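Local coordinates for protein acetyltransferase-like, GNAT family (Bacteroides thetaiotaomicron, PDB 3EY5) that probably transfers an acetyl group from acetyl-CoA to an amine, at residues 20-29 with 60-68; 105-113 with 150-159. One frame throughout, in Å; residues are numbered along the deposited sequence.

Contact 1: residues 20-29 with 60-68; sequences FMEELLVESF and LPIGFITYW
The helical segment 20-28 lies across strand 60-68 at 78°, the two axes 8.3 Å apart at their closest, and the backbones come nearest where Met-21 faces Phe-64. The ring of Phe-64 carries most of the contact. With chi1 at 78°, its CG sits between the backbone N and the carbonyl carbon, and the ring stands up from the strand toward the helix, against Met-21, Leu-24 and Leu-25. Met-21, a selenomethionine, bends at chi2, so that CG rests 3.7 Å from Phe-64 CG while SE stands above the ring face at a distance, 5.1 Å from the centroid and 17° off the normal, a Met-aromatic contact. Its methyl CE carries on to Thr-66 CG2, 3.8 Å away. Leu-24 CD2 comes to the ring edge in plane, and Leu-25 CD1 reaches the far end at Phe-64 CZ, 3.7 Å off. Phe-29, just past the helix, brings its ring edge to the same CZ.

Phe-20 covers the start of the strand. Pro-61 CB lies over one face of its ring as a CH-pi contact, 4.2 Å from the centroid, and the backbone of Gly-63 runs along the ring edge. Ile-62 and Gly-63 together face Ile-55 on strand 50-57, forming a classic beta bulge beside this ring. Thr-66 OG1 bonds to the backbone N of His-78, leaving the methyl to the helix. Leu-40 of helix 37-46 closes over Met-21 and Leu-25. This is apolar helix-on-sheet packing, joining the first helix of the GNAT fold to one face of its central antiparallel strands.

Contact 2: residues 105-113 with 150-159; sequences PIVLEVERP and PMYLMVHGNL
Strands 106-110 and 150-156 pair edge to edge as antiparallel neighbours in the mixed sheet, where 106-110 also runs parallel to strand 74-81. Three hydrogen-bonded pairs, Ile-106 with His-156, Leu-108 with Met-154 and Val-110 with Tyr-152, each exchange two backbone bonds; Leu-108 N to Met-154 O, at 3.0 Å, is nearly straight at 174°. These six side chains share one face of the sheet. There Leu-108 CD1 lies beside Met-154 CB, and Val-110 spreads its methyls against CG and SE of the selenomethionine; Tyr-125 of helix 116-127 covers Leu-108 and Met-154. Val-107, Glu-109, Leu-153 and Val-155 occupy the other face. Glu-109 leans its CG on Leu-153 CD2, while its carboxylate bonds to Tyr-137 and Gln-139.

Past the paired residues, Arg-112 folds back across the partner strand. Its chain, extended from CG to NE, crosses the Tyr-152 ring, with CG 3.7 Å from the centroid and only 3° off the normal. NE donates to Met-151 O at 2.9 Å, from well above that carbonyl's plane. NH2 is held by Asp-136 in a salt bridge and by Tyr-137 O; with Tyr-152 and Pro-150 over its two faces, the guanidinium has little room to turn. Pro-113 CD touches Tyr-152 CE2, 3.6 Å away. At the other end, Pro-105 CB lies against Leu-159 CD1, modelled unusually close at 3.3 Å. A late strand inserted between 106-110 and the earlier strand 131-134 is the usual strand order of the GNAT fold.

Overall arrangement
Contacts 1 and 2 reach the same mixed sheet on opposite sides of the chain's centre, their own centres 20 Å apart. They do not touch; their nearest atoms are about 7 Å apart. Strand 74-81 links them, pairing antiparallel with strand 60-69 of contact 1 and parallel with strand 106-110 of contact 2. In GNAT relatives acetyl-CoA lies where these two parallel strands splay apart, so 106-110 of contact 2 would probably form one wall of the cofactor cleft. In sequence contact 1 is complete before contact 2 begins. The first sets a helix against the sheet, while the second is a strand pairing within it. Neither contact holds a ligand here.

Contact 1: residues 20-29 with 60-68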
loop_
_atom_site.group_PDB
_atom_site.type_symbol
_atom_site.label_atom_id
_atom_site.label_comp_id
_atom_site.label_asym_id
_atom_site.label_seq_id
_atom_site.Cartn_x
_atom_site.Cartn_y
_atom_site.Cartn_z
ATOM N N PHE A 20 -7.859 -13.832 -6.950
ATOM C CA PHE A 20 -7.326 -12.853 -7.883
ATOM C C PHE A 20 -6.313 -11.922 -7.194
ATOM O O PHE A 20 -5.212 -11.725 -7.695
ATOM C CB PHE A 20 -8.457 -12.014 -8.514
ATOM C CG PHE A 20 -7.967 -10.797 -9.279
ATOM C CD1 PHE A 20 -7.500 -10.920 -10.587
ATOM C CD2 PHE A 20 -7.954 -9.532 -8.682
ATOM C CE1 PHE A 20 -7.050 -9.801 -11.290
ATOM C CE2 PHE A 20 -7.507 -8.408 -9.383
ATOM C CZ PHE A 20 -7.055 -8.546 -10.688
HETATM N N MSE A 21 -6.714 -11.336 -6.071
HETATM C CA MSE A 21 -5.843 -10.455 -5.278
HETATM C C MSE A 21 -4.542 -11.197 -4.901
HETATM O O MSE A 21 -3.423 -10.698 -5.128
HETATM C CB MSE A 21 -6.598 -9.967 -4.024
HETATM C CG MSE A 21 -5.798 -9.179 -2.983
HETATM SE SE MSE A 21 -4.835 -10.306 -1.710
HETATM C CE MSE A 21 -3.810 -8.891 -0.827
ATOM N N GLU A 22 -4.709 -12.393 -4.363
ATOM C CA GLU A 22 -3.612 -13.237 -3.909
ATOM C C GLU A 22 -2.609 -13.655 -5.018
ATOM O O GLU A 22 -1.400 -13.597 -4.797
ATOM C CB GLU A 22 -4.199 -14.486 -3.256
ATOM C CG GLU A 22 -3.258 -15.170 -2.281
ATOM C CD GLU A 22 -3.907 -16.372 -1.632
ATOM O OE1 GLU A 22 -3.884 -17.479 -2.235
ATOM O OE2 GLU A 22 -4.462 -16.197 -0.519
ATOM N N GLU A 23 -3.109 -14.088 -6.179
ATOM C CA GLU A 23 -2.248 -14.390 -7.320
ATOM C C GLU A 23 -1.451 -13.148 -7.762
ATOM O O GLU A 23 -0.238 -13.206 -7.967
ATOM C CB GLU A 23 -3.060 -14.984 -8.493
ATOM C CG GLU A 23 -2.194 -15.373 -9.724
ATOM C CD GLU A 23 -2.633 -16.659 -10.459
ATOM O OE1 GLU A 23 -3.828 -17.056 -10.374
ATOM O OE2 GLU A 23 -1.770 -17.278 -11.138
ATOM N N LEU A 24 -2.148 -12.022 -7.891
ATOM C CA LEU A 24 -1.545 -10.788 -8.329
ATOM C C LEU A 24 -0.484 -10.268 -7.335
ATOM O O LEU A 24 0.606 -9.819 -7.736
ATOM C CB LEU A 24 -2.657 -9.772 -8.558
ATOM C CG LEU A 24 -2.268 -8.390 -9.017
ATOM C CD1 LEU A 24 -1.308 -8.479 -10.241
ATOM C CD2 LEU A 24 -3.550 -7.591 -9.342
ATOM N N LEU A 25 -0.807 -10.338 -6.048
ATOM C CA LEU A 25 0.154 -10.059 -4.977
ATOM C C LEU A 25 1.453 -10.881 -5.084
ATOM O O LEU A 25 2.553 -10.338 -5.003
ATOM C CB LEU A 25 -0.479 -10.351 -3.614
ATOM C CG LEU A 25 0.394 -10.138 -2.369
ATOM C CD1 LEU A 25 0.725 -8.686 -2.131
ATOM C CD2 LEU A 25 -0.289 -10.775 -1.139
ATOM N N VAL A 26 1.326 -12.192 -5.258
ATOM C CA VAL A 26 2.509 -13.041 -5.247
ATOM C C VAL A 26 3.350 -12.771 -6.513
ATOM O O VAL A 26 4.568 -12.919 -6.526
ATOM C CB VAL A 26 2.078 -14.517 -5.117
ATOM C CG1 VAL A 26 3.219 -15.488 -5.445
ATOM C CG2 VAL A 26 1.522 -14.762 -3.693
ATOM N N GLU A 27 2.678 -12.343 -7.566
ATOM C CA GLU A 27 3.347 -12.087 -8.826
ATOM C C GLU A 27 3.974 -10.710 -8.882
ATOM O O GLU A 27 4.889 -10.498 -9.658
ATOM C CB GLU A 27 2.408 -12.331 -10.017
ATOM C CG GLU A 27 2.224 -13.803 -10.356
ATOM C CD GLU A 27 3.435 -14.675 -9.984
ATOM O OE1 GLU A 27 4.603 -14.331 -10.339
ATOM O OE2 GLU A 27 3.217 -15.735 -9.334
ATOM N N SER A 28 3.503 -9.809 -8.029
ATOM C CA SER A 28 3.948 -8.436 -8.014
ATOM C C SER A 28 5.109 -8.157 -7.043
ATOM O O SER A 28 5.877 -7.232 -7.268
ATOM C CB SER A 28 2.789 -7.486 -7.668
ATOM O OG SER A 28 1.803 -7.504 -8.663
ATOM N N PHE A 29 5.225 -8.914 -5.957
ATOM C CA PHE A 29 6.187 -8.564 -4.915
ATOM C C PHE A 29 7.041 -9.784 -4.604
ATOM O O PHE A 29 6.597 -10.928 -4.813
ATOM C CB PHE A 29 5.476 -8.026 -3.664
ATOM C CG PHE A 29 4.642 -6.772 -3.911
ATOM C CD1 PHE A 29 5.237 -5.504 -3.945
ATOM C CD2 PHE A 29 3.270 -6.858 -4.114
ATOM C CE1 PHE A 29 4.467 -4.340 -4.194
ATOM C CE2 PHE A 29 2.492 -5.708 -4.363
ATOM C CZ PHE A 29 3.086 -4.454 -4.393
ATOM N N LEU A 60 -14.686 -5.079 -14.503
ATOM C CA LEU A 60 -13.387 -5.718 -14.768
ATOM C C LEU A 60 -12.446 -5.528 -13.562
ATOM O O LEU A 60 -12.067 -4.406 -13.233
ATOM C CB LEU A 60 -12.735 -5.154 -16.042
ATOM C CG LEU A 60 -11.768 -6.002 -16.885
ATOM C CD1 LEU A 60 -10.695 -5.128 -17.514
ATOM C CD2 LEU A 60 -11.103 -7.133 -16.126
ATOM N N PRO A 61 -12.064 -6.630 -12.901
ATOM C CA PRO A 61 -11.075 -6.500 -11.822
ATOM C C PRO A 61 -9.706 -6.226 -12.462
ATOM O O PRO A 61 -9.288 -6.993 -13.327
ATOM C CB PRO A 61 -11.101 -7.882 -11.149
ATOM C CG PRO A 61 -12.220 -8.663 -11.828
ATOM C CD PRO A 61 -12.454 -8.029 -13.142
ATOM N N ILE A 62 -9.056 -5.125 -12.082
ATOM C CA ILE A 62 -7.804 -4.686 -12.707
ATOM C C ILE A 62 -6.677 -4.565 -11.680
ATOM O O ILE A 62 -5.523 -4.330 -12.047
ATOM C CB ILE A 62 -7.948 -3.301 -13.431
ATOM C CG1 ILE A 62 -7.998 -2.144 -12.418
ATOM C CG2 ILE A 62 -9.155 -3.301 -14.465
ATOM C CD1 ILE A 62 -8.685 -0.897 -12.944
ATOM N N GLY A 63 -7.015 -4.709 -10.398
ATOM C CA GLY A 63 -6.058 -4.476 -9.320
ATOM C C GLY A 63 -6.574 -4.745 -7.924
ATOM O O GLY A 63 -7.698 -5.241 -7.726
ATOM N N PHE A 64 -5.705 -4.492 -6.950
ATOM C CA PHE A 64 -6.062 -4.604 -5.534
ATOM C C PHE A 64 -5.290 -3.524 -4.805
ATOM O O PHE A 64 -4.289 -3.001 -5.314
ATOM C CB PHE A 64 -5.763 -6.005 -4.933
ATOM C CG PHE A 64 -4.302 -6.223 -4.604
ATOM C CD1 PHE A 64 -3.798 -5.862 -3.365
ATOM C CD2 PHE A 64 -3.437 -6.729 -5.557
ATOM C CE1 PHE A 64 -2.428 -6.029 -3.062
ATOM C CE2 PHE A 64 -2.071 -6.908 -5.273
ATOM C CZ PHE A 64 -1.567 -6.548 -4.015
ATOM N N ILE A 65 -5.764 -3.187 -3.620
ATOM C CA ILE A 65 -5.052 -2.296 -2.752
ATOM C C ILE A 65 -5.446 -2.698 -1.365
ATOM O O ILE A 65 -6.608 -3.036 -1.094
ATOM C CB ILE A 65 -5.432 -0.788 -3.024
ATOM C CG1 ILE A 65 -4.793 0.161 -1.990
ATOM C CG2 ILE A 65 -6.955 -0.582 -3.010
ATOM C CD1 ILE A 65 -4.368 1.497 -2.600
ATOM N N THR A 66 -4.479 -2.681 -0.475
ATOM C CA THR A 66 -4.741 -2.991 0.913
ATOM C C THR A 66 -4.301 -1.761 1.675
ATOM O O THR A 66 -3.315 -1.101 1.295
ATOM C CB THR A 66 -3.882 -4.230 1.389
ATOM O OG1 THR A 66 -2.483 -3.943 1.243
ATOM C CG2 THR A 66 -4.171 -5.381 0.553
ATOM N N TYR A 67 -5.057 -1.414 2.701
ATOM C CA TYR A 67 -4.714 -0.282 3.502
ATOM C C TYR A 67 -5.212 -0.447 4.930
ATOM O O TYR A 67 -6.129 -1.231 5.234
ATOM C CB TYR A 67 -5.231 1.026 2.854
ATOM C CG TYR A 67 -6.725 1.175 2.906
ATOM C CD1 TYR A 67 -7.346 1.654 4.050
ATOM C CD2 TYR A 67 -7.530 0.808 1.813
ATOM C CE1 TYR A 67 -8.715 1.780 4.123
ATOM C CE2 TYR A 67 -8.939 0.936 1.875
ATOM C CZ TYR A 67 -9.507 1.408 3.043
ATOM O OH TYR A 67 -10.856 1.553 3.148
ATOM N N TRP A 68 -4.588 0.318 5.810
ATOM C CA TRP A 68 -4.995 0.396 7.186
ATOM C C TRP A 68 -5.610 1.760 7.465
ATOM O O TRP A 68 -5.139 2.808 6.992
ATOM C CB TRP A 68 -3.803 0.227 8.102
ATOM C CG TRP A 68 -3.128 -1.072 7.969
ATOM C CD1 TRP A 68 -2.329 -1.476 6.923
ATOM C CD2 TRP A 68 -3.160 -2.158 8.903
ATOM N NE1 TRP A 68 -1.877 -2.735 7.140
ATOM C CE2 TRP A 68 -2.366 -3.189 8.352
ATOM C CE3 TRP A 68 -3.807 -2.370 10.143
ATOM C CZ2 TRP A 68 -2.156 -4.404 9.009
ATOM C CZ3 TRP A 68 -3.612 -3.596 10.802
ATOM C CH2 TRP A 68 -2.793 -4.594 10.233
#

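Contact 2: residues 105-113 with 150-159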
loop_
_atom_site.group_PDB
_atom_site.type_symbol
_atom_site.label_atom_id
_atom_site.label_comp_id
_atom_site.label_asym_id
_atom_site.label_seq_id
_atom_site.Cartn_x
_atom_site.Cartn_y
_atom_site.Cartn_z
ATOM N N PRO A 105 -5.611 11.988 5.210
ATOM C CA PRO A 105 -4.252 11.832 4.618
ATOM C C PRO A 105 -3.852 10.360 4.350
ATOM O O PRO A 105 -4.284 9.426 5.052
ATOM C CB PRO A 105 -3.334 12.456 5.659
ATOM C CG PRO A 105 -4.273 13.463 6.457
ATOM C CD PRO A 105 -5.582 12.738 6.493
ATOM N N ILE A 106 -3.097 10.160 3.285
ATOM C CA ILE A 106 -2.760 8.800 2.828
ATOM C C ILE A 106 -1.257 8.699 2.921
ATOM O O ILE A 106 -0.547 9.565 2.401
ATOM C CB ILE A 106 -3.151 8.558 1.377
ATOM C CG1 ILE A 106 -4.649 8.790 1.159
ATOM C CG2 ILE A 106 -2.740 7.105 0.929
ATOM C CD1 ILE A 106 -5.025 8.708 -0.291
ATOM N N VAL A 107 -0.795 7.659 3.596
ATOM C CA VAL A 107 0.631 7.417 3.725
ATOM C C VAL A 107 0.958 6.133 2.978
ATOM O O VAL A 107 0.241 5.134 3.102
ATOM C CB VAL A 107 1.072 7.306 5.206
ATOM C CG1 VAL A 107 2.596 7.102 5.309
ATOM C CG2 VAL A 107 0.597 8.568 6.043
ATOM N N LEU A 108 2.036 6.166 2.200
ATOM C CA LEU A 108 2.636 4.910 1.663
ATOM C C LEU A 108 4.185 4.926 1.767
ATOM O O LEU A 108 4.780 5.980 2.046
ATOM C CB LEU A 108 2.176 4.667 0.235
ATOM C CG LEU A 108 2.477 5.811 -0.756
ATOM C CD1 LEU A 108 3.935 5.888 -1.076
ATOM C CD2 LEU A 108 1.744 5.570 -2.027
ATOM N N GLU A 109 4.814 3.766 1.590
ATOM C CA GLU A 109 6.288 3.658 1.548
ATOM C C GLU A 109 6.757 3.467 0.106
ATOM O O GLU A 109 6.083 2.778 -0.691
ATOM C CB GLU A 109 6.794 2.468 2.353
ATOM C CG GLU A 109 6.131 2.245 3.711
ATOM C CD GLU A 109 6.716 1.027 4.451
ATOM O OE1 GLU A 109 7.620 0.371 3.886
ATOM O OE2 GLU A 109 6.282 0.710 5.591
ATOM N N VAL A 110 7.865 4.120 -0.237
ATOM C CA VAL A 110 8.542 3.906 -1.507
ATOM C C VAL A 110 10.004 3.568 -1.249
ATOM O O VAL A 110 10.574 3.925 -0.224
ATOM C CB VAL A 110 8.480 5.111 -2.476
ATOM C CG1 VAL A 110 7.071 5.381 -2.895
ATOM C CG2 VAL A 110 9.107 6.334 -1.871
ATOM N N GLU A 111 10.578 2.854 -2.192
ATOM C CA GLU A 111 12.015 2.665 -2.259
ATOM C C GLU A 111 12.803 3.976 -2.356
ATOM O O GLU A 111 12.318 4.962 -2.951
ATOM C CB GLU A 111 12.325 1.783 -3.452
ATOM C CG GLU A 111 12.308 0.333 -3.061
ATOM C CD GLU A 111 13.586 -0.001 -2.308
ATOM O OE1 GLU A 111 13.719 -1.151 -1.824
ATOM O OE2 GLU A 111 14.464 0.905 -2.207
ATOM N N ARG A 112 13.992 4.007 -1.758
ATOM C CA ARG A 112 14.806 5.222 -1.830
ATOM C C ARG A 112 15.420 5.337 -3.237
ATOM O O ARG A 112 15.683 4.310 -3.876
ATOM C CB ARG A 112 15.854 5.295 -0.699
ATOM C CG ARG A 112 15.221 5.321 0.640
ATOM C CD ARG A 112 16.265 5.658 1.678
ATOM N NE ARG A 112 15.740 5.470 3.015
ATOM C CZ ARG A 112 16.496 5.525 4.102
ATOM N NH1 ARG A 112 17.783 5.765 3.975
ATOM N NH2 ARG A 112 15.966 5.317 5.297
ATOM N N PRO A 113 15.589 6.588 -3.744
ATOM C CA PRO A 113 15.917 6.747 -5.158
ATOM C C PRO A 113 17.352 6.355 -5.470
ATOM O O PRO A 113 18.169 7.187 -5.850
ATOM C CB PRO A 113 15.706 8.236 -5.409
ATOM C CG PRO A 113 15.856 8.868 -4.119
ATOM C CD PRO A 113 15.303 7.894 -3.124
ATOM N N PRO A 150 15.427 0.055 3.973
ATOM C CA PRO A 150 15.449 1.519 3.904
ATOM C C PRO A 150 14.362 1.979 2.915
ATOM O O PRO A 150 14.212 1.358 1.883
ATOM C CB PRO A 150 16.852 1.835 3.368
ATOM C CG PRO A 150 17.590 0.510 3.294
ATOM C CD PRO A 150 16.563 -0.576 3.283
HETATM N N MSE A 151 13.562 2.979 3.269
HETATM C CA MSE A 151 12.467 3.427 2.406
HETATM C C MSE A 151 12.241 4.848 2.723
HETATM O O MSE A 151 12.864 5.386 3.622
HETATM C CB MSE A 151 11.171 2.698 2.724
HETATM C CG MSE A 151 11.357 1.233 2.716
HETATM SE SE MSE A 151 11.106 0.485 0.936
HETATM C CE MSE A 151 9.606 -0.406 1.750
ATOM N N TYR A 152 11.331 5.471 1.997
ATOM C CA TYR A 152 10.868 6.810 2.354
ATOM C C TYR A 152 9.380 6.700 2.453
ATOM O O TYR A 152 8.749 5.891 1.760
ATOM C CB TYR A 152 11.220 7.845 1.275
ATOM C CG TYR A 152 12.656 8.312 1.300
ATOM C CD1 TYR A 152 13.373 8.390 2.525
ATOM C CD2 TYR A 152 13.295 8.722 0.129
ATOM C CE1 TYR A 152 14.701 8.844 2.557
ATOM C CE2 TYR A 152 14.609 9.178 0.148
ATOM C CZ TYR A 152 15.303 9.229 1.351
ATOM O OH TYR A 152 16.605 9.661 1.360
ATOM N N LEU A 153 8.803 7.552 3.268
ATOM C CA LEU A 153 7.339 7.679 3.280
ATOM C C LEU A 153 6.963 8.793 2.317
ATOM O O LEU A 153 7.725 9.736 2.099
ATOM C CB LEU A 153 6.815 8.020 4.665
ATOM C CG LEU A 153 7.057 7.047 5.819
ATOM C CD1 LEU A 153 6.482 7.736 7.091
ATOM C CD2 LEU A 153 6.377 5.659 5.550
HETATM N N MSE A 154 5.774 8.673 1.760
HETATM C CA MSE A 154 5.250 9.692 0.873
HETATM C C MSE A 154 3.832 9.900 1.303
HETATM O O MSE A 154 3.133 8.931 1.604
HETATM C CB MSE A 154 5.317 9.221 -0.569
HETATM C CG MSE A 154 6.726 9.182 -1.099
HETATM SE SE MSE A 154 6.686 9.163 -2.998
HETATM C CE MSE A 154 6.168 11.038 -3.216
ATOM N N VAL A 155 3.436 11.174 1.369
ATOM C CA VAL A 155 2.170 11.536 1.987
ATOM C C VAL A 155 1.294 12.392 1.083
ATOM O O VAL A 155 1.763 13.322 0.431
ATOM C CB VAL A 155 2.419 12.233 3.364
ATOM C CG1 VAL A 155 1.105 12.485 4.100
ATOM C CG2 VAL A 155 3.312 11.339 4.204
ATOM N N HIS A 156 0.011 12.084 1.039
ATOM C CA HIS A 156 -0.911 12.946 0.317
ATOM C C HIS A 156 -1.845 13.482 1.384
ATOM O O HIS A 156 -2.423 12.698 2.139
ATOM C CB HIS A 156 -1.684 12.154 -0.754
ATOM C CG HIS A 156 -2.761 12.947 -1.424
ATOM N ND1 HIS A 156 -2.524 13.737 -2.527
ATOM C CD2 HIS A 156 -4.081 13.074 -1.145
ATOM C CE1 HIS A 156 -3.653 14.316 -2.907
ATOM N NE2 HIS A 156 -4.613 13.931 -2.082
ATOM N N GLY A 157 -1.953 14.807 1.487
ATOM C CA GLY A 157 -2.818 15.427 2.493
ATOM C C GLY A 157 -2.055 16.256 3.527
ATOM O O GLY A 157 -0.842 16.398 3.443
ATOM N N ASN A 158 -2.768 16.786 4.513
ATOM C CA ASN A 158 -2.202 17.748 5.469
ATOM C C ASN A 158 -1.583 16.992 6.641
ATOM O O ASN A 158 -2.231 16.752 7.676
ATOM C CB ASN A 158 -3.272 18.803 5.883
ATOM C CG ASN A 158 -2.879 19.652 7.145
ATOM O OD1 ASN A 158 -3.698 19.837 8.064
ATOM N ND2 ASN A 158 -1.649 20.186 7.166
ATOM N N LEU A 159 -0.350 16.538 6.424
ATOM C CA LEU A 159 0.508 16.037 7.508
ATOM C C LEU A 159 1.877 16.688 7.286
ATOM O O LEU A 159 2.336 16.788 6.164
ATOM C CB LEU A 159 0.601 14.505 7.505
ATOM C CG LEU A 159 -0.646 13.669 7.856
ATOM C CD1 LEU A 159 -0.497 12.226 7.415
ATOM C CD2 LEU A 159 -1.001 13.689 9.336
HETATM O O HOH W 1 14.619 -1.337 0.473
#